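Aminopeptidase C (Lactobacillus rhamnosus, PDB 4K7C) probably acts as a cysteine aminopeptidase of the papain-like (clan CA) superfamily, removing amino acids from the N-termini of peptides. Local coordinates at residues K28-N32 with N33-A37; D143-S146 with A147-E150; R188-A192 with D193-D197; V371-D375 with G376-K380. All coordinates share one frame; numbering follows the deposited sequence.

Contact 1 (K28-N32 with N33-A37); sequences KAVMN and NGINA
The side-chain amide of Asn33 turns back to the carbonyl oxygen of Ala29 one turn earlier, its ND2 giving a hydrogen bond of 3.0 Å to Ala29 O. The donor sits in the carbonyl plane, on a lone pair of the oxygen, although that oxygen is itself tilted 27° out of the Asn33 amide plane. CG of Asn33 stands beside its own backbone N and opposite the carbonyl carbon (chi1 -54°), which keeps the amide close to the preceding turn. Backbone and side chain therefore grip the same oxygen, since Asn33 N also reaches Ala29 O at 3.0 Å, in a weak, bent bond. Next to it Gly34 N bonds to Val30 O at 2.9 Å. Here helix 23-39 kinks: the nitrogens of Ile35 and Asn36 lack a bond to the turn before, and the short axes of 28-32 and 33-37 run at 92° to each other. Gly34 has a positive phi, which glycine accepts readily. A leucine in place of Asn33 would probably leave Ala29 O with just the weak backbone bond from this residue and break a link between subunits, because Asn33 ND2 also bonds to Ala37 O of a neighbouring subunit, a bond that is returned from that chain. Across the bend Val30 CG1 approaches Ile35 CG1 at 4.2 Å. Both residues also pack on helix 339-343, through Leu342 and Phe343, while Asn36 N bonds to Glu171 of another neighbouring subunit.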
loop_
_atom_site.group_PDB
_atom_site.type_symbol
_atom_site.label_atom_id
_atom_site.label_comp_id
_atom_site.label_asym_id
_atom_site.label_seq_id
_atom_site.Cartn_x
_atom_site.Cartn_y
_atom_site.Cartn_z
ATOM N N LYS A 28 4.064 -6.590 -31.154
ATOM C CA LYS A 28 4.752 -6.072 -29.988
ATOM C C LYS A 28 3.767 -5.375 -29.062
ATOM O O LYS A 28 3.734 -5.665 -27.862
ATOM C CB LYS A 28 5.868 -5.114 -30.400
ATOM C CG LYS A 28 7.021 -5.884 -31.038
ATOM C CD LYS A 28 8.189 -4.982 -31.378
ATOM C CE LYS A 28 9.294 -5.717 -32.159
ATOM N NZ LYS A 28 8.919 -6.251 -33.481
ATOM N N ALA A 29 2.831 -4.616 -29.642
ATOM C CA ALA A 29 1.820 -3.908 -28.802
ATOM C C ALA A 29 0.988 -4.900 -28.033
ATOM O O ALA A 29 0.806 -4.765 -26.828
ATOM C CB ALA A 29 0.969 -2.969 -29.639
ATOM N N VAL A 30 0.487 -5.932 -28.688
ATOM C CA VAL A 30 -0.434 -6.834 -28.029
ATOM C C VAL A 30 0.307 -7.761 -27.072
ATOM O O VAL A 30 -0.205 -8.073 -25.977
ATOM C CB VAL A 30 -1.159 -7.648 -29.103
ATOM C CG1 VAL A 30 -2.151 -8.564 -28.407
ATOM C CG2 VAL A 30 -1.907 -6.693 -30.096
HETATM N N MSE A 31 1.515 -8.234 -27.469
HETATM C CA MSE A 31 2.340 -9.042 -26.536
HETATM C C MSE A 31 2.567 -8.259 -25.230
HETATM O O MSE A 31 2.547 -8.832 -24.143
HETATM C CB MSE A 31 3.740 -9.299 -27.130
HETATM C CG MSE A 31 3.649 -10.401 -28.191
HETATM SE SE MSE A 31 5.413 -10.596 -29.098
HETATM C CE MSE A 31 6.278 -11.618 -27.676
ATOM N N ASN A 32 2.881 -6.986 -25.338
ATOM C CA ASN A 32 3.285 -6.151 -24.183
ATOM C C ASN A 32 2.108 -5.705 -23.297
ATOM O O ASN A 32 2.270 -5.679 -22.074
ATOM C CB ASN A 32 4.039 -4.901 -24.653
ATOM C CG ASN A 32 5.389 -5.207 -25.297
ATOM O OD1 ASN A 32 5.911 -4.342 -26.014
ATOM N ND2 ASN A 32 5.909 -6.387 -25.122
ATOM N N ASN A 33 0.946 -5.447 -23.908
ATOM C CA ASN A 33 -0.182 -4.692 -23.263
ATOM C C ASN A 33 -1.470 -5.448 -23.210
ATOM O O ASN A 33 -2.362 -5.074 -22.398
ATOM C CB ASN A 33 -0.369 -3.335 -23.925
ATOM C CG ASN A 33 0.928 -2.531 -23.960
ATOM O OD1 ASN A 33 1.420 -2.044 -22.942
ATOM N ND2 ASN A 33 1.508 -2.418 -25.135
ATOM N N GLY A 34 -1.536 -6.558 -23.961
ATOM C CA GLY A 34 -2.736 -7.333 -24.092
ATOM C C GLY A 34 -3.718 -6.692 -25.059
ATOM O O GLY A 34 -3.510 -5.642 -25.645
ATOM N N ILE A 35 -4.804 -7.425 -25.260
ATOM C CA ILE A 35 -5.866 -7.068 -26.224
ATOM C C ILE A 35 -6.596 -5.756 -25.950
ATOM O O ILE A 35 -6.638 -4.861 -26.795
ATOM C CB ILE A 35 -6.815 -8.227 -26.341
ATOM C CG1 ILE A 35 -6.077 -9.387 -27.008
ATOM C CG2 ILE A 35 -7.992 -7.842 -27.212
ATOM C CD1 ILE A 35 -6.878 -10.679 -26.922
ATOM N N ASN A 36 -7.208 -5.667 -24.775
ATOM C CA ASN A 36 -7.994 -4.516 -24.391
ATOM C C ASN A 36 -7.232 -3.212 -24.449
ATOM O O ASN A 36 -7.682 -2.279 -25.042
ATOM C CB ASN A 36 -8.615 -4.670 -22.959
ATOM C CG ASN A 36 -9.768 -5.724 -22.894
ATOM O OD1 ASN A 36 -10.312 -6.173 -23.896
ATOM N ND2 ASN A 36 -10.103 -6.129 -21.680
ATOM N N ALA A 37 -6.055 -3.160 -23.837
ATOM C CA ALA A 37 -5.306 -1.953 -23.785
ATOM C C ALA A 37 -4.705 -1.598 -25.102
ATOM O O ALA A 37 -4.397 -0.433 -25.347
ATOM C CB ALA A 37 -4.226 -2.068 -22.703
#

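Contact 2 (D143-S146 with A147-E150); sequences DMLS and ALIE
The flat carboxylate of Glu150 runs back beside the peptide carbonyl of Ser146, with Glu150 CG at 3.3 Å from Ser146 O; OE2 passes that oxygen without a bond. The carboxylate's strong partner is outside this turn: OE1 forms a salt bridge with Arg289. At the carbonyl of Met144, the isobutyl group of Leu148 lies close, its CG 3.4 Å from Met144 O, an oxygen that accepts hydrogen bonds from Leu148 N and from Asn284 ND2. These are successive turns of alpha helix 142-152, held by i to i+4 bonds such as Glu150 N to Ser146 O (2.8 Å). On another side of the helix, the side chains of Leu145 and Ile149 pass at a slant, their CD1 methyls pressed to 3.4 Å. Leu145 swings its CG away from the backbone N (chi1 -168°), which carries CD1 forward to the next turn. An alanine at Ile149 lacks this methyl, which would probably open a gap between Leu145, Met79 and Leu257. Leu145 also rests on Trp71 and Ala75 of helix 70-87, while Leu148 packs on Trp102 of helix 96-117. Asp143 OD2 accepts a bond from Arg292 N.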
loop_
_atom_site.group_PDB
_atom_site.type_symbol
_atom_site.label_atom_id
_atom_site.label_comp_id
_atom_site.label_asym_id
_atom_site.label_seq_id
_atom_site.Cartn_x
_atom_site.Cartn_y
_atom_site.Cartn_z
ATOM N N ASP A 143 -38.919 -12.161 -12.352
ATOM C CA ASP A 143 -40.136 -12.799 -11.821
ATOM C C ASP A 143 -39.826 -13.599 -10.559
ATOM O O ASP A 143 -40.680 -13.722 -9.678
ATOM C CB ASP A 143 -40.761 -13.698 -12.879
ATOM C CG ASP A 143 -41.266 -12.931 -14.123
ATOM O OD1 ASP A 143 -41.820 -11.811 -14.013
ATOM O OD2 ASP A 143 -41.068 -13.481 -15.250
HETATM N N MSE A 144 -38.606 -14.132 -10.480
HETATM C CA MSE A 144 -38.125 -14.781 -9.240
HETATM C C MSE A 144 -37.907 -13.813 -8.111
HETATM O O MSE A 144 -38.149 -14.129 -6.948
HETATM C CB MSE A 144 -36.817 -15.524 -9.588
HETATM C CG MSE A 144 -37.103 -16.731 -10.461
HETATM SE SE MSE A 144 -35.459 -17.391 -11.348
HETATM C CE MSE A 144 -34.402 -17.987 -9.807
ATOM N N LEU A 145 -37.501 -12.572 -8.389
ATOM C CA LEU A 145 -37.369 -11.615 -7.299
ATOM C C LEU A 145 -38.780 -11.214 -6.832
ATOM O O LEU A 145 -39.047 -11.119 -5.611
ATOM C CB LEU A 145 -36.606 -10.404 -7.822
ATOM C CG LEU A 145 -36.078 -9.361 -6.830
ATOM C CD1 LEU A 145 -37.173 -8.387 -6.420
ATOM C CD2 LEU A 145 -35.426 -10.086 -5.660
ATOM N N SER A 146 -39.679 -10.928 -7.776
ATOM C CA SER A 146 -41.072 -10.684 -7.402
ATOM C C SER A 146 -41.671 -11.756 -6.539
ATOM O O SER A 146 -42.324 -11.434 -5.526
ATOM C CB SER A 146 -41.954 -10.460 -8.629
ATOM O OG SER A 146 -41.627 -9.232 -9.087
ATOM N N ALA A 147 -41.463 -13.010 -6.912
ATOM C CA ALA A 147 -41.978 -14.114 -6.153
ATOM C C ALA A 147 -41.536 -14.010 -4.698
ATOM O O ALA A 147 -42.322 -14.277 -3.771
ATOM C CB ALA A 147 -41.529 -15.446 -6.709
ATOM N N LEU A 148 -40.255 -13.640 -4.490
ATOM C CA LEU A 148 -39.736 -13.493 -3.157
ATOM C C LEU A 148 -40.374 -12.371 -2.398
ATOM O O LEU A 148 -40.731 -12.571 -1.245
ATOM C CB LEU A 148 -38.188 -13.300 -3.155
ATOM C CG LEU A 148 -37.428 -14.529 -3.653
ATOM C CD1 LEU A 148 -36.000 -14.130 -4.000
ATOM C CD2 LEU A 148 -37.432 -15.631 -2.618
ATOM N N ILE A 149 -40.613 -11.245 -3.059
ATOM C CA ILE A 149 -41.170 -10.091 -2.405
ATOM C C ILE A 149 -42.642 -10.326 -2.061
ATOM O O ILE A 149 -43.105 -9.892 -1.009
ATOM C CB ILE A 149 -40.870 -8.882 -3.247
ATOM C CG1 ILE A 149 -39.360 -8.573 -3.022
ATOM C CG2 ILE A 149 -41.680 -7.645 -2.842
ATOM C CD1 ILE A 149 -38.994 -7.381 -3.757
ATOM N N GLU A 150 -43.351 -11.000 -2.977
ATOM C CA GLU A 150 -44.747 -11.363 -2.737
ATOM C C GLU A 150 -44.846 -12.215 -1.484
ATOM O O GLU A 150 -45.747 -12.020 -0.697
ATOM C CB GLU A 150 -45.343 -12.082 -3.938
ATOM C CG GLU A 150 -45.549 -11.057 -5.043
ATOM C CD GLU A 150 -46.041 -11.653 -6.322
ATOM O OE1 GLU A 150 -46.912 -10.998 -6.917
ATOM O OE2 GLU A 150 -45.536 -12.723 -6.727
#

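Contact 3 (R188-A192 with D193-D197); sequences RKLVA and DKASD
Lys189 sends its CG away from the backbone N (chi1 -160°) and bends at its last torsion (chi4 -131°), while Asp193, with chi1 at -73°, keeps its carboxylate on the same side of the helix, and the two charged ends meet. Lys189 NZ lies 3.2 Å from Asp193 OD2 in a salt bridge that uses the syn lone pair of the carboxylate oxygen. Lys189 CE passes 3.7 Å from the same oxygen. Since both residues are exposed, water probably competes for this pair. Beneath it the backbone bond from Asp193 N to Lys189 O, at 2.8 Å, continues the helical pattern. The helix then ends in a Schellman motif. Lys194 is its C-prime residue, in a left-handed conformation with a positive phi, which turns the chain so that Ala195 N reaches back to Leu190 O at 3.0 Å and Lys194 N to Val191 O at 3.2 Å. The same reversal brings in the apolar contact that often accompanies this motif: Leu190 CD2 touches Ala195 CB at 3.8 Å. The carbonyls of Leu190 and Val191 thus find donors in the turn itself. Two residues on, Ser196 starts the next helix as its N-cap, OG accepting from Asp199 N. The stretch is therefore the tight connection of a helical hairpin, helix 170-192 to helix 197-219, with Leu190 and Ala195 packed on Ile200, and Arg188 and Val191 facing helix 96-117.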
loop_
_atom_site.group_PDB
_atom_site.type_symbol
_atom_site.label_atom_id
_atom_site.label_comp_id
_atom_site.label_asym_id
_atom_site.label_seq_id
_atom_site.Cartn_x
_atom_site.Cartn_y
_atom_site.Cartn_z
ATOM N N ARG A 188 -33.287 -39.545 -4.568
ATOM C CA ARG A 188 -33.394 -40.561 -5.639
ATOM C C ARG A 188 -33.517 -41.984 -5.102
ATOM O O ARG A 188 -34.289 -42.825 -5.668
ATOM C CB ARG A 188 -32.258 -40.422 -6.711
ATOM C CG ARG A 188 -32.352 -39.122 -7.536
ATOM C CD ARG A 188 -31.237 -38.948 -8.606
ATOM N NE ARG A 188 -31.148 -40.091 -9.543
ATOM C CZ ARG A 188 -31.775 -40.177 -10.700
ATOM N NH1 ARG A 188 -32.508 -39.188 -11.139
ATOM N NH2 ARG A 188 -31.623 -41.278 -11.475
ATOM N N LYS A 189 -32.774 -42.267 -4.058
ATOM C CA LYS A 189 -32.819 -43.552 -3.411
ATOM C C LYS A 189 -34.220 -43.863 -2.832
ATOM O O LYS A 189 -34.787 -44.916 -3.075
ATOM C CB LYS A 189 -31.802 -43.635 -2.291
ATOM C CG LYS A 189 -31.572 -45.088 -2.021
ATOM C CD LYS A 189 -31.001 -45.462 -0.702
ATOM C CE LYS A 189 -30.580 -46.950 -0.852
ATOM N NZ LYS A 189 -31.104 -47.722 0.299
ATOM N N LEU A 190 -34.766 -42.927 -2.076
ATOM C CA LEU A 190 -36.149 -42.994 -1.604
ATOM C C LEU A 190 -37.137 -43.290 -2.732
ATOM O O LEU A 190 -37.952 -44.192 -2.580
ATOM C CB LEU A 190 -36.549 -41.692 -0.871
ATOM C CG LEU A 190 -35.948 -41.526 0.525
ATOM C CD1 LEU A 190 -36.064 -40.090 0.975
ATOM C CD2 LEU A 190 -36.597 -42.407 1.576
ATOM N N VAL A 191 -37.074 -42.572 -3.847
ATOM C CA VAL A 191 -37.979 -42.839 -4.949
ATOM C C VAL A 191 -37.679 -44.250 -5.536
ATOM O O VAL A 191 -38.622 -44.977 -5.853
ATOM C CB VAL A 191 -37.875 -41.804 -6.026
ATOM C CG1 VAL A 191 -38.660 -42.213 -7.267
ATOM C CG2 VAL A 191 -38.310 -40.441 -5.527
ATOM N N ALA A 192 -36.411 -44.652 -5.620
ATOM C CA ALA A 192 -36.065 -46.006 -6.136
ATOM C C ALA A 192 -36.632 -47.113 -5.241
ATOM O O ALA A 192 -37.053 -48.197 -5.733
ATOM C CB ALA A 192 -34.555 -46.174 -6.279
ATOM N N ASP A 193 -36.589 -46.863 -3.936
ATOM C CA ASP A 193 -37.032 -47.802 -2.914
ATOM C C ASP A 193 -38.533 -47.804 -2.663
ATOM O O ASP A 193 -38.984 -48.497 -1.773
ATOM C CB ASP A 193 -36.295 -47.550 -1.618
ATOM C CG ASP A 193 -34.874 -47.996 -1.677
ATOM O OD1 ASP A 193 -34.464 -48.624 -2.681
ATOM O OD2 ASP A 193 -34.152 -47.724 -0.728
ATOM N N LYS A 194 -39.258 -47.057 -3.475
ATOM C CA LYS A 194 -40.719 -46.896 -3.425
ATOM C C LYS A 194 -41.182 -46.422 -2.081
ATOM O O LYS A 194 -42.237 -46.833 -1.583
ATOM C CB LYS A 194 -41.453 -48.163 -3.882
ATOM C CG LYS A 194 -41.189 -48.472 -5.337
ATOM C CD LYS A 194 -41.551 -49.907 -5.683
ATOM C CE LYS A 194 -41.086 -50.273 -7.085
ATOM N NZ LYS A 194 -41.137 -51.752 -7.249
ATOM N N ALA A 195 -40.434 -45.486 -1.500
ATOM C CA ALA A 195 -40.919 -44.872 -0.267
ATOM C C ALA A 195 -42.236 -44.103 -0.469
ATOM O O ALA A 195 -42.545 -43.538 -1.576
ATOM C CB ALA A 195 -39.835 -43.985 0.363
ATOM N N SER A 196 -43.025 -44.057 0.624
ATOM C CA SER A 196 -44.298 -43.291 0.601
ATOM C C SER A 196 -44.043 -41.796 0.427
ATOM O O SER A 196 -43.001 -41.262 0.840
ATOM C CB SER A 196 -45.098 -43.457 1.885
ATOM O OG SER A 196 -44.391 -43.102 3.083
ATOM N N ASP A 197 -45.037 -41.120 -0.096
ATOM C CA ASP A 197 -45.015 -39.666 -0.157
ATOM C C ASP A 197 -44.757 -39.027 1.210
ATOM O O ASP A 197 -44.088 -38.015 1.288
ATOM C CB ASP A 197 -46.288 -39.153 -0.791
ATOM C CG ASP A 197 -46.345 -39.431 -2.282
ATOM O OD1 ASP A 197 -45.322 -39.872 -2.873
ATOM O OD2 ASP A 197 -47.397 -39.165 -2.887
#

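Contact 4 (V371-D375 with G376-K380); sequences VDLVD and GKPTK
Asp372 O is approached by several groups of the partner strand. Thr379 N gives it a hydrogen bond of 2.8 Å, Pro378 CA brings a CA-H...O contact at 3.2 Å, and Thr379 OG1 is near enough for at most a weak bond. That hydroxyl stands between its own backbone N and carbonyl carbon (chi1 59°), where it also meets a water at 2.8 Å; the same water donates to Asp372 OD2. The other carboxylate oxygen, OD1, is held by Ser53 N. Asp372 N bonds in turn to Lys380 O at 2.9 Å, so that Thr379 and Lys380 together face one residue, consistent with a classic beta bulge. The strands form a hairpin closed by a type I' turn, Val374 to Lys377, in which Asp375 and Gly376 both have positive phi. Val374 and Lys377 are a hydrogen-bonded pair, N to O at 3.0 Å in either direction. A second water takes a bond from Gly376 N. On one face Pro378 CB lies 3.8 Å from Val371 CG2, with Leu373 CD2 beside the ring, and helix 298-310 covers them through Ile306 and Leu309. The side chain of Val374 crosses that of Thr379 at a slant, CG2 to CG2 at 3.9 Å. Lys380 runs alongside Asp372, but its NZ goes to the carbonyls of Ala47 and Thr49, whereas Asp375 forms a salt bridge with Arg241 of a neighbouring subunit.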
loop_
_atom_site.group_PDB
_atom_site.type_symbol
_atom_site.label_atom_id
_atom_site.label_comp_id
_atom_site.label_asym_id
_atom_site.label_seq_id
_atom_site.Cartn_x
_atom_site.Cartn_y
_atom_site.Cartn_z
ATOM N N VAL A 371 -31.584 8.301 -20.719
ATOM C CA VAL A 371 -31.405 8.072 -22.171
ATOM C C VAL A 371 -31.227 9.390 -22.824
ATOM O O VAL A 371 -31.892 10.341 -22.437
ATOM C CB VAL A 371 -32.573 7.212 -22.806
ATOM C CG1 VAL A 371 -33.916 7.964 -22.786
ATOM C CG2 VAL A 371 -32.138 6.690 -24.162
ATOM N N ASP A 372 -30.229 9.503 -23.704
ATOM C CA ASP A 372 -29.968 10.703 -24.473
ATOM C C ASP A 372 -30.691 10.464 -25.776
ATOM O O ASP A 372 -30.380 9.506 -26.570
ATOM C CB ASP A 372 -28.462 10.886 -24.741
ATOM C CG ASP A 372 -28.100 12.300 -25.129
ATOM O OD1 ASP A 372 -28.775 13.241 -24.684
ATOM O OD2 ASP A 372 -27.075 12.470 -25.832
ATOM N N LEU A 373 -31.578 11.424 -26.045
ATOM C CA LEU A 373 -32.344 11.407 -27.311
ATOM C C LEU A 373 -31.907 12.597 -28.177
ATOM O O LEU A 373 -32.003 13.748 -27.748
ATOM C CB LEU A 373 -33.840 11.562 -26.966
ATOM C CG LEU A 373 -34.482 10.437 -26.179
ATOM C CD1 LEU A 373 -35.971 10.822 -25.986
ATOM C CD2 LEU A 373 -34.363 9.077 -26.817
ATOM N N VAL A 374 -31.377 12.314 -29.355
ATOM C CA VAL A 374 -30.903 13.325 -30.308
ATOM C C VAL A 374 -31.678 13.093 -31.617
ATOM O O VAL A 374 -31.754 11.964 -32.138
ATOM C CB VAL A 374 -29.389 13.209 -30.602
ATOM C CG1 VAL A 374 -28.936 14.339 -31.554
ATOM C CG2 VAL A 374 -28.554 13.341 -29.325
ATOM N N ASP A 375 -32.316 14.154 -32.097
ATOM C CA ASP A 375 -33.293 14.045 -33.249
ATOM C C ASP A 375 -34.313 12.901 -33.029
ATOM O O ASP A 375 -34.684 12.135 -33.941
ATOM C CB ASP A 375 -32.553 13.867 -34.577
ATOM C CG ASP A 375 -31.532 14.993 -34.856
ATOM O OD1 ASP A 375 -31.776 16.101 -34.415
ATOM O OD2 ASP A 375 -30.500 14.767 -35.551
ATOM N N GLY A 376 -34.731 12.774 -31.786
ATOM C CA GLY A 376 -35.780 11.803 -31.413
ATOM C C GLY A 376 -35.315 10.363 -31.339
ATOM O O GLY A 376 -36.133 9.492 -31.157
ATOM N N LYS A 377 -34.019 10.082 -31.521
ATOM C CA LYS A 377 -33.511 8.684 -31.451
ATOM C C LYS A 377 -32.497 8.542 -30.285
ATOM O O LYS A 377 -31.763 9.457 -29.986
ATOM C CB LYS A 377 -32.810 8.317 -32.741
ATOM C CG LYS A 377 -33.772 8.360 -33.956
ATOM C CD LYS A 377 -33.452 7.245 -34.964
ATOM C CE LYS A 377 -34.436 7.264 -36.118
ATOM N NZ LYS A 377 -35.852 7.263 -35.617
ATOM N N PRO A 378 -32.460 7.359 -29.657
ATOM C CA PRO A 378 -31.539 7.189 -28.529
ATOM C C PRO A 378 -30.095 7.062 -28.995
ATOM O O PRO A 378 -29.831 6.330 -29.960
ATOM C CB PRO A 378 -32.022 5.893 -27.920
ATOM C CG PRO A 378 -32.691 5.162 -29.036
ATOM C CD PRO A 378 -33.422 6.278 -29.724
ATOM N N THR A 379 -29.160 7.787 -28.384
ATOM C CA THR A 379 -27.722 7.569 -28.751
ATOM C C THR A 379 -26.942 6.769 -27.697
ATOM O O THR A 379 -25.914 6.133 -28.012
ATOM C CB THR A 379 -27.072 8.948 -29.009
ATOM O OG1 THR A 379 -27.194 9.743 -27.839
ATOM C CG2 THR A 379 -27.752 9.645 -30.175
ATOM N N LYS A 380 -27.391 6.925 -26.452
ATOM C CA LYS A 380 -26.745 6.369 -25.293
ATOM C C LYS A 380 -27.720 6.365 -24.109
ATOM O O LYS A 380 -28.671 7.105 -24.104
ATOM C CB LYS A 380 -25.434 7.076 -24.911
ATOM C CG LYS A 380 -25.501 8.554 -24.780
ATOM C CD LYS A 380 -24.140 9.235 -24.844
ATOM C CE LYS A 380 -24.234 10.747 -24.671
ATOM N NZ LYS A 380 -22.841 11.235 -24.835
HETATM O O HOH W 1 -25.247 11.662 -28.243
HETATM O O HOH W 2 -34.402 14.320 -29.314
#

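Contact 2 is the buried one, its turns packed against helix 70-87 and helix 96-117, and apolar methyls dominate between its side chains. Contact 3 is at the surface, about 32 Å away between centres, and adds an exposed salt bridge to a helix end; it too faces helix 96-117, through other residues. Contacts 1 and 4 are partly buried, and both reach other subunits, the former by an amide that bonds across chains and the latter by a charge at the turn. Contacts 1 and 2 each lie within a single helix, kinked in the first, whereas contacts 3 and 4 join consecutive helices and consecutive strands.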